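Local coordinates for protein Bse634I restriction endonuclease (Geobacillus stearothermophilus, PDB 1KNV) that is a type II restriction endonuclease that probably uses divalent metal ions to cleave DNA at a specific recognition sequence, at residues M82-S87 and V174-F179; N89-R94 and D98-K103; R113-N118 and D189-G194; L148-K153 and K180-K185. All coordinates share one frame; numbering follows the deposited sequence.

Contact 1 (M82-S87 and V174-F179)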
loop_
_atom_site.group_PDB
_atom_site.type_symbol
_atom_site.label_atom_id
_atom_site.label_comp_id
_atom_site.label_asym_id
_atom_site.label_seq_id
_atom_site.Cartn_x
_atom_site.Cartn_y
_atom_site.Cartn_z
ATOM N N MET B 82 22.916 -18.789 -30.202
ATOM C CA MET B 82 23.439 -19.812 -29.293
ATOM C C MET B 82 22.570 -19.973 -28.051
ATOM O O MET B 82 22.240 -21.095 -27.648
ATOM C CB MET B 82 24.872 -19.467 -28.893
ATOM C CG MET B 82 25.850 -19.662 -30.034
ATOM S SD MET B 82 27.519 -19.148 -29.656
ATOM C CE MET B 82 28.307 -19.491 -31.250
ATOM N N ILE B 83 22.217 -18.844 -27.445
ATOM C CA ILE B 83 21.360 -18.834 -26.270
ATOM C C ILE B 83 20.020 -19.497 -26.626
ATOM O O ILE B 83 19.571 -20.420 -25.945
ATOM C CB ILE B 83 21.114 -17.380 -25.795
ATOM C CG1 ILE B 83 22.373 -16.846 -25.125
ATOM C CG2 ILE B 83 19.959 -17.320 -24.812
ATOM C CD1 ILE B 83 22.807 -17.664 -23.924
ATOM N N ALA B 84 19.397 -19.023 -27.704
ATOM C CA ALA B 84 18.117 -19.553 -28.146
ATOM C C ALA B 84 18.139 -21.059 -28.391
ATOM O O ALA B 84 17.243 -21.772 -27.945
ATOM C CB ALA B 84 17.665 -18.829 -29.408
ATOM N N ILE B 85 19.151 -21.548 -29.103
ATOM C CA ILE B 85 19.254 -22.978 -29.405
ATOM C C ILE B 85 19.454 -23.807 -28.138
ATOM O O ILE B 85 18.800 -24.833 -27.938
ATOM C CB ILE B 85 20.435 -23.257 -30.375
ATOM C CG1 ILE B 85 20.174 -22.576 -31.718
ATOM C CG2 ILE B 85 20.631 -24.765 -30.566
ATOM C CD1 ILE B 85 18.920 -23.040 -32.395
ATOM N N GLN B 86 20.367 -23.361 -27.286
ATOM C CA GLN B 86 20.642 -24.083 -26.063
ATOM C C GLN B 86 19.357 -24.170 -25.253
ATOM O O GLN B 86 18.978 -25.247 -24.798
ATOM C CB GLN B 86 21.748 -23.379 -25.264
ATOM C CG GLN B 86 22.309 -24.204 -24.099
ATOM C CD GLN B 86 23.083 -25.458 -24.533
ATOM O OE1 GLN B 86 23.400 -26.307 -23.704
ATOM N NE2 GLN B 86 23.390 -25.569 -25.823
ATOM N N SER B 87 18.672 -23.042 -25.090
ATOM C CA SER B 87 17.419 -23.008 -24.325
ATOM C C SER B 87 16.381 -23.955 -24.892
ATOM O O SER B 87 15.670 -24.628 -24.143
ATOM C CB SER B 87 16.838 -21.594 -24.299
ATOM O OG SER B 87 17.713 -20.715 -23.624
ATOM N N VAL B 174 12.983 -20.585 -36.416
ATOM C CA VAL B 174 11.963 -21.003 -35.466
ATOM C C VAL B 174 12.347 -20.630 -34.032
ATOM O O VAL B 174 11.496 -20.228 -33.233
ATOM C CB VAL B 174 11.727 -22.523 -35.554
ATOM C CG1 VAL B 174 10.930 -23.010 -34.361
ATOM C CG2 VAL B 174 10.973 -22.841 -36.821
ATOM N N ALA B 175 13.630 -20.760 -33.710
ATOM C CA ALA B 175 14.112 -20.444 -32.371
ATOM C C ALA B 175 14.086 -18.940 -32.092
ATOM O O ALA B 175 13.934 -18.517 -30.948
ATOM C CB ALA B 175 15.529 -20.985 -32.189
ATOM N N LEU B 176 14.217 -18.137 -33.143
ATOM C CA LEU B 176 14.241 -16.689 -32.989
ATOM C C LEU B 176 12.898 -15.981 -33.160
ATOM O O LEU B 176 12.819 -14.763 -32.984
ATOM C CB LEU B 176 15.262 -16.082 -33.963
ATOM C CG LEU B 176 16.737 -16.465 -33.764
ATOM C CD1 LEU B 176 17.587 -15.822 -34.853
ATOM C CD2 LEU B 176 17.211 -16.014 -32.378
ATOM N N THR B 177 11.849 -16.727 -33.500
ATOM C CA THR B 177 10.522 -16.134 -33.690
ATOM C C THR B 177 9.493 -16.885 -32.874
ATOM O O THR B 177 8.307 -16.837 -33.172
ATOM C CB THR B 177 10.070 -16.186 -35.165
ATOM O OG1 THR B 177 10.004 -17.552 -35.602
ATOM C CG2 THR B 177 11.036 -15.409 -36.052
ATOM N N LEU B 178 9.952 -17.576 -31.841
ATOM C CA LEU B 178 9.073 -18.355 -30.983
ATOM C C LEU B 178 8.034 -17.468 -30.289
ATOM O O LEU B 178 6.890 -17.862 -30.099
ATOM C CB LEU B 178 9.929 -19.101 -29.956
ATOM C CG LEU B 178 9.360 -20.250 -29.131
ATOM C CD1 LEU B 178 8.728 -21.313 -30.024
ATOM C CD2 LEU B 178 10.499 -20.838 -28.326
ATOM N N PHE B 179 8.430 -16.258 -29.922
ATOM C CA PHE B 179 7.521 -15.337 -29.253
ATOM C C PHE B 179 6.255 -15.076 -30.065
ATOM O O PHE B 179 5.208 -14.730 -29.509
ATOM C CB PHE B 179 8.247 -14.023 -28.970
ATOM C CG PHE B 179 8.858 -13.386 -30.191
ATOM C CD1 PHE B 179 8.076 -12.665 -31.088
ATOM C CD2 PHE B 179 10.213 -13.516 -30.447
ATOM C CE1 PHE B 179 8.632 -12.088 -32.214
ATOM C CE2 PHE B 179 10.772 -12.938 -31.575
ATOM C CZ PHE B 179 9.976 -12.222 -32.460
#
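A175 and L176, near the end of helix 169-176, pack against one side of helix 68-93, the long helix that leads into the central sheet of this PD-(D/E)XK nuclease fold. The contact illustrates how small residues let two helical pieces come close: the CA atoms of A84 and A175 are 5.9 Å apart. A175 comes first, and its methyl serves two partners, meeting A84 CB at 4.1 Å and the end of the I85 side chain, where I85 CD1 lies 4.0 Å from A175 CB. I85 aims its CB past the other segment; CG1 stands anti to the carbonyl carbon (chi1 -64°), and the outermost methyl then comes back over A175. L176 follows and turns its CD2 branch to A84, L176 CD2 lying 4.1 Å from A84 CB. From T177 on the chain is a loop, and L178 and F179 turn to I102 of strand 99-103 while the F179 ring also meets that of F110. The side-chain contacts are all apolar, and no hydrogen bond joins the segments; A84 reaches onward to K103 of the same strand. The side chain of A84 lies about 8 Å from that of L197, one of the positions at which calcium has been seen in this protein. Elsewhere round the helix, I83 and S87 pack on helix 281-291, and the hydroxyl of S87 folds back on its own backbone: S87 OG donates to I83 O at 3.0 Å from above the carbonyl plane, and the same oxygen accepts from S87 N.

Contact 2 (N89-R94 and D98-K103)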
loop_
_atom_site.group_PDB
_atom_site.type_symbol
_atom_site.label_atom_id
_atom_site.label_comp_id
_atom_site.label_asym_id
_atom_site.label_seq_id
_atom_site.Cartn_x
_atom_site.Cartn_y
_atom_site.Cartn_z
ATOM N N ASN B 89 16.912 -26.718 -26.615
ATOM C CA ASN B 89 17.282 -28.098 -26.310
ATOM C C ASN B 89 17.206 -28.400 -24.808
ATOM O O ASN B 89 17.023 -29.552 -24.407
ATOM C CB ASN B 89 18.690 -28.410 -26.833
ATOM C CG ASN B 89 18.748 -28.495 -28.354
ATOM O OD1 ASN B 89 17.779 -28.884 -29.004
ATOM N ND2 ASN B 89 19.900 -28.150 -28.924
ATOM N N TYR B 90 17.342 -27.365 -23.980
ATOM C CA TYR B 90 17.271 -27.519 -22.528
ATOM C C TYR B 90 15.904 -28.007 -22.063
ATOM O O TYR B 90 15.815 -28.948 -21.275
ATOM C CB TYR B 90 17.586 -26.194 -21.822
ATOM C CG TYR B 90 17.328 -26.208 -20.321
ATOM C CD1 TYR B 90 18.325 -26.555 -19.414
ATOM C CD2 TYR B 90 16.075 -25.884 -19.813
ATOM C CE1 TYR B 90 18.075 -26.579 -18.037
ATOM C CE2 TYR B 90 15.817 -25.909 -18.446
ATOM C CZ TYR B 90 16.818 -26.255 -17.567
ATOM O OH TYR B 90 16.533 -26.283 -16.221
ATOM N N ARG B 91 14.835 -27.368 -22.530
ATOM C CA ARG B 91 13.518 -27.796 -22.084
ATOM C C ARG B 91 13.197 -29.174 -22.627
ATOM O O ARG B 91 12.376 -29.901 -22.057
ATOM C CB ARG B 91 12.426 -26.798 -22.484
ATOM C CG ARG B 91 12.205 -26.627 -23.958
ATOM C CD ARG B 91 10.850 -25.959 -24.220
ATOM N NE ARG B 91 9.709 -26.823 -23.890
ATOM C CZ ARG B 91 9.324 -27.878 -24.607
ATOM N NH1 ARG B 91 9.982 -28.224 -25.705
ATOM N NH2 ARG B 91 8.267 -28.585 -24.234
ATOM N N VAL B 92 13.853 -29.544 -23.722
ATOM C CA VAL B 92 13.621 -30.855 -24.303
ATOM C C VAL B 92 14.317 -31.923 -23.480
ATOM O O VAL B 92 13.671 -32.859 -23.027
ATOM C CB VAL B 92 14.116 -30.947 -25.753
ATOM C CG1 VAL B 92 14.110 -32.395 -26.202
ATOM C CG2 VAL B 92 13.213 -30.134 -26.659
ATOM N N LYS B 93 15.620 -31.784 -23.256
ATOM C CA LYS B 93 16.332 -32.802 -22.489
ATOM C C LYS B 93 15.938 -32.864 -21.016
ATOM O O LYS B 93 16.107 -33.902 -20.370
ATOM C CB LYS B 93 17.846 -32.627 -22.629
ATOM C CG LYS B 93 18.434 -31.411 -21.971
ATOM C CD LYS B 93 19.896 -31.336 -22.321
ATOM C CE LYS B 93 20.564 -30.186 -21.631
ATOM N NZ LYS B 93 21.933 -29.994 -22.169
ATOM N N ARG B 94 15.416 -31.759 -20.486
ATOM C CA ARG B 94 14.973 -31.711 -19.092
ATOM C C ARG B 94 13.513 -32.142 -19.020
ATOM O O ARG B 94 12.961 -32.305 -17.935
ATOM C CB ARG B 94 15.114 -30.293 -18.527
ATOM C CG ARG B 94 16.542 -29.889 -18.200
ATOM C CD ARG B 94 17.109 -30.681 -17.013
ATOM N NE ARG B 94 18.380 -30.120 -16.543
ATOM C CZ ARG B 94 19.534 -30.202 -17.200
ATOM N NH1 ARG B 94 19.596 -30.840 -18.359
ATOM N NH2 ARG B 94 20.623 -29.617 -16.712
ATOM N N ASP B 98 5.863 -28.096 -19.672
ATOM C CA ASP B 98 4.989 -26.955 -19.413
ATOM C C ASP B 98 5.707 -25.629 -19.538
ATOM O O ASP B 98 5.095 -24.583 -19.383
ATOM C CB ASP B 98 4.393 -27.043 -18.020
ATOM C CG ASP B 98 3.734 -28.368 -17.759
ATOM O OD1 ASP B 98 2.984 -28.853 -18.640
ATOM O OD2 ASP B 98 3.964 -28.924 -16.663
ATOM N N TYR B 99 7.003 -25.684 -19.829
ATOM C CA TYR B 99 7.826 -24.486 -19.941
ATOM C C TYR B 99 8.262 -24.101 -21.350
ATOM O O TYR B 99 8.427 -24.943 -22.228
ATOM C CB TYR B 99 9.084 -24.652 -19.086
ATOM C CG TYR B 99 8.844 -24.610 -17.599
ATOM C CD1 TYR B 99 9.021 -23.429 -16.879
ATOM C CD2 TYR B 99 8.438 -25.750 -16.908
ATOM C CE1 TYR B 99 8.803 -23.387 -15.508
ATOM C CE2 TYR B 99 8.217 -25.719 -15.539
ATOM C CZ TYR B 99 8.403 -24.535 -14.846
ATOM O OH TYR B 99 8.204 -24.501 -13.492
ATOM N N LEU B 100 8.440 -22.802 -21.538
ATOM C CA LEU B 100 8.917 -22.236 -22.785
ATOM C C LEU B 100 9.979 -21.241 -22.361
ATOM O O LEU B 100 9.738 -20.384 -21.509
ATOM C CB LEU B 100 7.808 -21.496 -23.554
ATOM C CG LEU B 100 6.741 -22.297 -24.315
ATOM C CD1 LEU B 100 5.869 -21.352 -25.154
ATOM C CD2 LEU B 100 7.421 -23.318 -25.217
ATOM N N ILE B 101 11.168 -21.391 -22.926
ATOM C CA ILE B 101 12.282 -20.493 -22.651
ATOM C C ILE B 101 12.499 -19.811 -24.003
ATOM O O ILE B 101 13.100 -20.377 -24.909
ATOM C CB ILE B 101 13.510 -21.295 -22.206
ATOM C CG1 ILE B 101 13.130 -22.135 -20.989
ATOM C CG2 ILE B 101 14.652 -20.367 -21.877
ATOM C CD1 ILE B 101 14.094 -23.216 -20.667
ATOM N N ILE B 102 11.982 -18.593 -24.127
ATOM C CA ILE B 102 12.033 -17.845 -25.376
ATOM C C ILE B 102 13.057 -16.732 -25.503
ATOM O O ILE B 102 13.197 -15.889 -24.619
ATOM C CB ILE B 102 10.662 -17.224 -25.663
ATOM C CG1 ILE B 102 9.593 -18.313 -25.625
ATOM C CG2 ILE B 102 10.689 -16.499 -26.994
ATOM C CD1 ILE B 102 8.184 -17.770 -25.658
ATOM N N LYS B 103 13.747 -16.715 -26.638
ATOM C CA LYS B 103 14.744 -15.695 -26.910
ATOM C C LYS B 103 14.008 -14.482 -27.468
ATOM O O LYS B 103 13.428 -14.549 -28.544
ATOM C CB LYS B 103 15.757 -16.210 -27.929
ATOM C CG LYS B 103 17.155 -15.687 -27.689
ATOM C CD LYS B 103 17.178 -14.203 -27.825
ATOM C CE LYS B 103 18.379 -13.588 -27.156
ATOM N NZ LYS B 103 18.234 -12.114 -27.263
#
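The Y90 ring carries R94 CG over one face, 3.6 Å above its plane and offset toward the rim, and meets I101 obliquely, Y90 CD2 lying 3.4 Å from I101 CD1; the two side chains cross at about a right angle. The guanidinium of R91 takes the carbonyl oxygen of Y99 at its edge. There R91 NE donates to Y99 O over 2.8 Å, with a bent N-H...O angle of 136° and the oxygen tilted somewhat from the guanidinium plane, while L100 CD2 comes up obliquely. A bend at chi3 (-69°) turns the end of R91 to the strand, and NH2 goes on to N161. A methionine in place of R91 would probably leave Y99 O without this donor and N161 OD1 without its mate. Y90 is fixed at its far end by a hydrogen bond to D288 of helix 281-291. Y99 O points away from strand 147-151, to which L100 and I102 are bonded, so the arginine serves the outer edge of the strand. Helix 89-93 and strand 99-103 run nearly antiparallel, at 165° and 8.6 Å between axes, joined by a short turn: the helix-to-first-strand step that opens the alpha-beta core of PD-(D/E)XK nucleases.

Contact 3 (R113-N118 and D189-G194)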
loop_
_atom_site.group_PDB
_atom_site.type_symbol
_atom_site.label_atom_id
_atom_site.label_comp_id
_atom_site.label_asym_id
_atom_site.label_seq_id
_atom_site.Cartn_x
_atom_site.Cartn_y
_atom_site.Cartn_z
ATOM N N ARG B 113 5.447 -7.509 -24.005
ATOM C CA ARG B 113 4.128 -7.334 -23.405
ATOM C C ARG B 113 3.008 -7.838 -24.309
ATOM O O ARG B 113 1.918 -8.151 -23.844
ATOM C CB ARG B 113 3.914 -5.861 -23.055
ATOM C CG ARG B 113 4.763 -5.438 -21.869
ATOM C CD ARG B 113 4.852 -3.945 -21.734
ATOM N NE ARG B 113 3.542 -3.316 -21.634
ATOM C CZ ARG B 113 3.370 -2.020 -21.407
ATOM N NH1 ARG B 113 4.431 -1.234 -21.258
ATOM N NH2 ARG B 113 2.151 -1.507 -21.334
ATOM N N LYS B 114 3.293 -7.939 -25.602
ATOM C CA LYS B 114 2.314 -8.417 -26.560
ATOM C C LYS B 114 2.040 -9.909 -26.412
ATOM O O LYS B 114 1.151 -10.439 -27.073
ATOM C CB LYS B 114 2.782 -8.086 -27.977
ATOM C CG LYS B 114 2.766 -6.589 -28.259
ATOM C CD LYS B 114 3.656 -6.201 -29.420
ATOM C CE LYS B 114 3.139 -6.754 -30.717
ATOM N NZ LYS B 114 4.051 -6.408 -31.844
ATOM N N ILE B 115 2.792 -10.597 -25.555
ATOM C CA ILE B 115 2.541 -12.025 -25.358
ATOM C C ILE B 115 1.397 -12.201 -24.366
ATOM O O ILE B 115 0.793 -13.266 -24.272
ATOM C CB ILE B 115 3.789 -12.799 -24.832
ATOM C CG1 ILE B 115 4.129 -12.383 -23.399
ATOM C CG2 ILE B 115 4.978 -12.555 -25.759
ATOM C CD1 ILE B 115 5.148 -13.309 -22.744
ATOM N N PHE B 116 1.098 -11.136 -23.633
ATOM C CA PHE B 116 0.026 -11.156 -22.653
ATOM C C PHE B 116 -1.349 -11.233 -23.298
ATOM O O PHE B 116 -1.549 -10.738 -24.407
ATOM C CB PHE B 116 0.098 -9.898 -21.797
ATOM C CG PHE B 116 1.190 -9.922 -20.776
ATOM C CD1 PHE B 116 1.758 -8.730 -20.323
ATOM C CD2 PHE B 116 1.617 -11.129 -20.228
ATOM C CE1 PHE B 116 2.738 -8.735 -19.330
ATOM C CE2 PHE B 116 2.589 -11.155 -19.243
ATOM C CZ PHE B 116 3.155 -9.950 -18.789
ATOM N N ASP B 117 -2.297 -11.855 -22.597
ATOM C CA ASP B 117 -3.653 -11.947 -23.109
ATOM C C ASP B 117 -4.297 -10.565 -23.084
ATOM O O ASP B 117 -3.766 -9.608 -22.503
ATOM C CB ASP B 117 -4.483 -12.969 -22.306
ATOM C CG ASP B 117 -4.484 -12.715 -20.799
ATOM O OD1 ASP B 117 -4.785 -13.668 -20.050
ATOM O OD2 ASP B 117 -4.213 -11.590 -20.341
ATOM N N ASN B 118 -5.443 -10.451 -23.727
ATOM C CA ASN B 118 -6.142 -9.183 -23.794
ATOM C C ASN B 118 -6.475 -8.554 -22.433
ATOM O O ASN B 118 -6.287 -7.354 -22.232
ATOM C CB ASN B 118 -7.418 -9.367 -24.614
ATOM C CG ASN B 118 -8.226 -8.107 -24.702
ATOM O OD1 ASN B 118 -7.768 -7.089 -25.238
ATOM N ND2 ASN B 118 -9.442 -8.156 -24.164
ATOM N N ASP B 189 0.344 -14.238 -14.999
ATOM C CA ASP B 189 1.125 -14.962 -13.999
ATOM C C ASP B 189 1.806 -16.212 -14.551
ATOM O O ASP B 189 2.280 -17.063 -13.795
ATOM C CB ASP B 189 0.259 -15.321 -12.794
ATOM C CG ASP B 189 -0.929 -16.180 -13.156
ATOM O OD1 ASP B 189 -1.481 -16.796 -12.227
ATOM O OD2 ASP B 189 -1.316 -16.239 -14.344
ATOM N N SER B 190 1.882 -16.300 -15.873
ATOM C CA SER B 190 2.517 -17.447 -16.506
ATOM C C SER B 190 4.020 -17.227 -16.716
ATOM O O SER B 190 4.743 -18.161 -16.979
ATOM C CB SER B 190 1.850 -17.774 -17.848
ATOM O OG SER B 190 0.603 -18.423 -17.640
ATOM N N LEU B 191 4.486 -15.987 -16.594
ATOM C CA LEU B 191 5.915 -15.682 -16.747
ATOM C C LEU B 191 6.523 -16.035 -15.417
ATOM O O LEU B 191 5.973 -15.724 -14.406
ATOM C CB LEU B 191 6.184 -14.240 -16.842
ATOM C CG LEU B 191 5.186 -13.622 -17.736
ATOM C CD1 LEU B 191 5.400 -12.254 -17.570
ATOM C CD2 LEU B 191 5.420 -13.965 -19.119
ATOM N N VAL B 192 7.659 -16.661 -15.422
ATOM C CA VAL B 192 8.233 -16.958 -14.163
ATOM C C VAL B 192 9.463 -16.149 -14.013
ATOM O O VAL B 192 9.717 -15.669 -12.928
ATOM C CB VAL B 192 8.381 -18.471 -13.972
ATOM C CG1 VAL B 192 6.945 -19.017 -13.762
ATOM C CG2 VAL B 192 9.001 -19.134 -15.133
ATOM N N ALA B 193 10.082 -15.814 -15.141
ATOM C CA ALA B 193 11.279 -15.020 -15.063
ATOM C C ALA B 193 11.731 -14.407 -16.383
ATOM O O ALA B 193 11.324 -14.824 -17.473
ATOM C CB ALA B 193 12.388 -15.858 -14.471
ATOM N N GLY B 194 12.603 -13.414 -16.249
ATOM C CA GLY B 194 13.195 -12.735 -17.385
ATOM C C GLY B 194 14.688 -12.671 -17.114
ATOM O O GLY B 194 15.100 -12.595 -15.959
#
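L191 meets I115 and F116 in a small, buried, purely apolar contact, where the loop ahead of helix 118-131 lies over the beginning of strand 191-198. The two branches of the leucine divide the work. L191 CD1 comes up to the edge of the F116 ring, near its plane, 3.4 Å from F116 CZ and 3.5 Å from F116 CE2, and the two side chains cross at about a right angle. L191 CD2 goes to the isoleucine instead, 3.7 Å from I115 CD1. I115 reaches it with CG1 set between its backbone N and carbonyl carbon (chi1 68°), and the same side chain touches L148 and I150. In the central sheet, strand 191-198 follows 147-151 antiparallel, and just past L191 both V192 and A193 face I149, a classic beta bulge. With an alanine at L191 both branches would be gone, which would probably open a gap on the strand side of both F116 and I115. F116 also packs on R121 and L124 of helix 118-131. D117, next in the chain, is the N-cap of that helix: its carboxylate caps a backbone N there, and D117 OD2 is hydrogen-bonded to the hydroxyl of T120.

Contact 4 (L148-K153 and K180-K185)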
loop_
_atom_site.group_PDB
_atom_site.type_symbol
_atom_site.label_atom_id
_atom_site.label_comp_id
_atom_site.label_asym_id
_atom_site.label_seq_id
_atom_site.Cartn_x
_atom_site.Cartn_y
_atom_site.Cartn_z
ATOM N N LEU B 148 12.992 -15.014 -21.740
ATOM C CA LEU B 148 11.781 -15.190 -20.938
ATOM C C LEU B 148 11.504 -16.661 -20.597
ATOM O O LEU B 148 11.577 -17.530 -21.474
ATOM C CB LEU B 148 10.547 -14.707 -21.685
ATOM C CG LEU B 148 10.241 -13.254 -21.901
ATOM C CD1 LEU B 148 8.838 -13.144 -22.500
ATOM C CD2 LEU B 148 10.346 -12.576 -20.567
ATOM N N ILE B 149 11.206 -16.939 -19.338
ATOM C CA ILE B 149 10.862 -18.290 -18.926
ATOM C C ILE B 149 9.376 -18.225 -18.621
ATOM O O ILE B 149 8.944 -17.464 -17.755
ATOM C CB ILE B 149 11.674 -18.736 -17.696
ATOM C CG1 ILE B 149 13.167 -18.924 -18.066
ATOM C CG2 ILE B 149 11.126 -20.070 -17.192
ATOM C CD1 ILE B 149 13.866 -17.675 -18.541
ATOM N N ILE B 150 8.609 -18.938 -19.427
ATOM C CA ILE B 150 7.157 -18.960 -19.324
ATOM C C ILE B 150 6.662 -20.348 -18.943
ATOM O O ILE B 150 7.249 -21.349 -19.341
ATOM C CB ILE B 150 6.520 -18.586 -20.685
ATOM C CG1 ILE B 150 6.862 -17.138 -21.033
ATOM C CG2 ILE B 150 5.028 -18.804 -20.662
ATOM C CD1 ILE B 150 6.605 -16.797 -22.452
ATOM N N ARG B 151 5.623 -20.410 -18.131
ATOM C CA ARG B 151 5.078 -21.693 -17.734
ATOM C C ARG B 151 3.568 -21.699 -17.953
ATOM O O ARG B 151 2.813 -21.081 -17.201
ATOM C CB ARG B 151 5.383 -21.995 -16.265
ATOM C CG ARG B 151 4.986 -23.409 -15.871
ATOM C CD ARG B 151 5.078 -23.613 -14.388
ATOM N NE ARG B 151 4.749 -24.990 -14.055
ATOM C CZ ARG B 151 4.901 -25.498 -12.845
ATOM N NH1 ARG B 151 5.375 -24.735 -11.850
ATOM N NH2 ARG B 151 4.601 -26.772 -12.626
ATOM N N GLN B 152 3.133 -22.380 -19.007
ATOM C CA GLN B 152 1.718 -22.475 -19.349
ATOM C C GLN B 152 1.583 -23.664 -20.299
ATOM O O GLN B 152 1.841 -23.554 -21.495
ATOM C CB GLN B 152 1.247 -21.174 -20.020
ATOM C CG GLN B 152 -0.269 -21.052 -20.155
ATOM C CD GLN B 152 -0.702 -19.687 -20.652
ATOM O OE1 GLN B 152 -1.397 -19.567 -21.660
ATOM N NE2 GLN B 152 -0.292 -18.649 -19.945
ATOM N N LYS B 153 1.185 -24.803 -19.753
ATOM C CA LYS B 153 1.064 -26.020 -20.539
ATOM C C LYS B 153 0.379 -25.893 -21.891
ATOM O O LYS B 153 0.862 -26.432 -22.880
ATOM C CB LYS B 153 0.359 -27.109 -19.727
ATOM C CG LYS B 153 0.374 -28.459 -20.427
ATOM C CD LYS B 153 -0.192 -29.569 -19.562
ATOM C CE LYS B 153 -0.188 -30.886 -20.331
ATOM N NZ LYS B 153 -0.770 -32.021 -19.553
ATOM N N LYS B 180 6.349 -15.243 -31.381
ATOM C CA LYS B 180 5.203 -15.025 -32.258
ATOM C C LYS B 180 4.095 -16.069 -32.060
ATOM O O LYS B 180 2.923 -15.759 -32.234
ATOM C CB LYS B 180 5.645 -15.031 -33.724
ATOM C CG LYS B 180 6.553 -13.895 -34.147
ATOM C CD LYS B 180 6.847 -14.050 -35.627
ATOM C CE LYS B 180 7.766 -12.968 -36.162
ATOM N NZ LYS B 180 8.020 -13.182 -37.625
ATOM N N ASP B 181 4.464 -17.298 -31.704
ATOM C CA ASP B 181 3.490 -18.375 -31.479
ATOM C C ASP B 181 2.609 -18.130 -30.252
ATOM O O ASP B 181 1.459 -18.587 -30.197
ATOM C CB ASP B 181 4.198 -19.716 -31.263
ATOM C CG ASP B 181 4.905 -20.217 -32.498
ATOM O OD1 ASP B 181 5.093 -19.423 -33.446
ATOM O OD2 ASP B 181 5.289 -21.410 -32.511
ATOM N N ILE B 182 3.151 -17.432 -29.257
ATOM C CA ILE B 182 2.396 -17.190 -28.042
ATOM C C ILE B 182 1.854 -15.783 -27.891
ATOM O O ILE B 182 1.326 -15.451 -26.838
ATOM C CB ILE B 182 3.232 -17.509 -26.793
ATOM C CG1 ILE B 182 4.411 -16.552 -26.704
ATOM C CG2 ILE B 182 3.737 -18.949 -26.845
ATOM C CD1 ILE B 182 5.189 -16.711 -25.431
ATOM N N GLU B 183 1.971 -14.958 -28.929
ATOM C CA GLU B 183 1.469 -13.593 -28.854
ATOM C C GLU B 183 -0.008 -13.558 -28.472
ATOM O O GLU B 183 -0.840 -14.202 -29.113
ATOM C CB GLU B 183 1.679 -12.866 -30.187
ATOM C CG GLU B 183 0.946 -11.510 -30.310
ATOM C CD GLU B 183 1.417 -10.678 -31.507
ATOM O OE1 GLU B 183 1.835 -11.279 -32.526
ATOM O OE2 GLU B 183 1.358 -9.425 -31.433
ATOM N N GLY B 184 -0.306 -12.812 -27.405
ATOM C CA GLY B 184 -1.663 -12.647 -26.914
ATOM C C GLY B 184 -2.238 -13.846 -26.202
ATOM O O GLY B 184 -3.409 -13.849 -25.854
ATOM N N LYS B 185 -1.415 -14.851 -25.951
ATOM C CA LYS B 185 -1.876 -16.077 -25.305
ATOM C C LYS B 185 -1.430 -16.318 -23.866
ATOM O O LYS B 185 -1.934 -17.224 -23.208
ATOM C CB LYS B 185 -1.393 -17.289 -26.106
ATOM C CG LYS B 185 -1.875 -17.414 -27.545
ATOM C CD LYS B 185 -1.097 -18.544 -28.227
ATOM C CE LYS B 185 -1.770 -19.022 -29.499
ATOM N NZ LYS B 185 -2.030 -17.904 -30.443
#
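I150 and I182 reach toward each other tip to tip, and with K185 they account for most of the surface this contact buries. Their terminal methyls, I150 CD1 and I182 CD1, are 3.3 Å apart, tighter than carbon atoms usually pack, although the CA atoms of I150 and I182 stand 10.1 Å from each other. Each isoleucine thus spends its full length in bridging the distance. In I150, CG1 is anti to the carbonyl carbon (chi1 -65°); in I182 it sits between the backbone N and the carbonyl carbon (chi1 65°), and both chains then run on extended to their CD1. K185 plays a different part. Its side chain leads away from the strand, toward L155, and its backbone does the meeting: the extended side chain of Q152 ends beside the K185 carbonyl. A compact turn presents that carbonyl, with K185 N donating to I182 O at 2.9 Å and G184 taking a positive phi of 74°. The case shows how a loop without regular structure can pack on a sheet with one side chain, I182, and a backbone carbonyl, that of K185. I182 also rests on L100 and I102 of strand 99-103, and I150 on I102 and on L191 of strand 191-198, so loop 180-185 lies over one face of the sheet; I149, next to I150 in the strand, turns the other way and packs on I290 and I291 of helix 281-291.

Overall arrangement
All four contacts are largely buried, with contact 4 alone including an exposed residue, K185. Contacts 1 and 2 share helix 68-93, while contacts 2, 3 and 4 reach neighbouring strands of one sheet. Contact 1, the most central at about 9 Å from the centre of the chain, is apolar helix packing; contact 2 is the one with a clear hydrogen bond between its segments, on an outermost strand within this chain. Contacts 3 and 4, centres about 7 Å apart, lay loops over the sheet, mainly through isoleucine and leucine, adding the F116 ring edge in contact 3 and a backbone carbonyl in contact 4. I102 links contacts 1, 2 and 4, touching L178, F179 and I182.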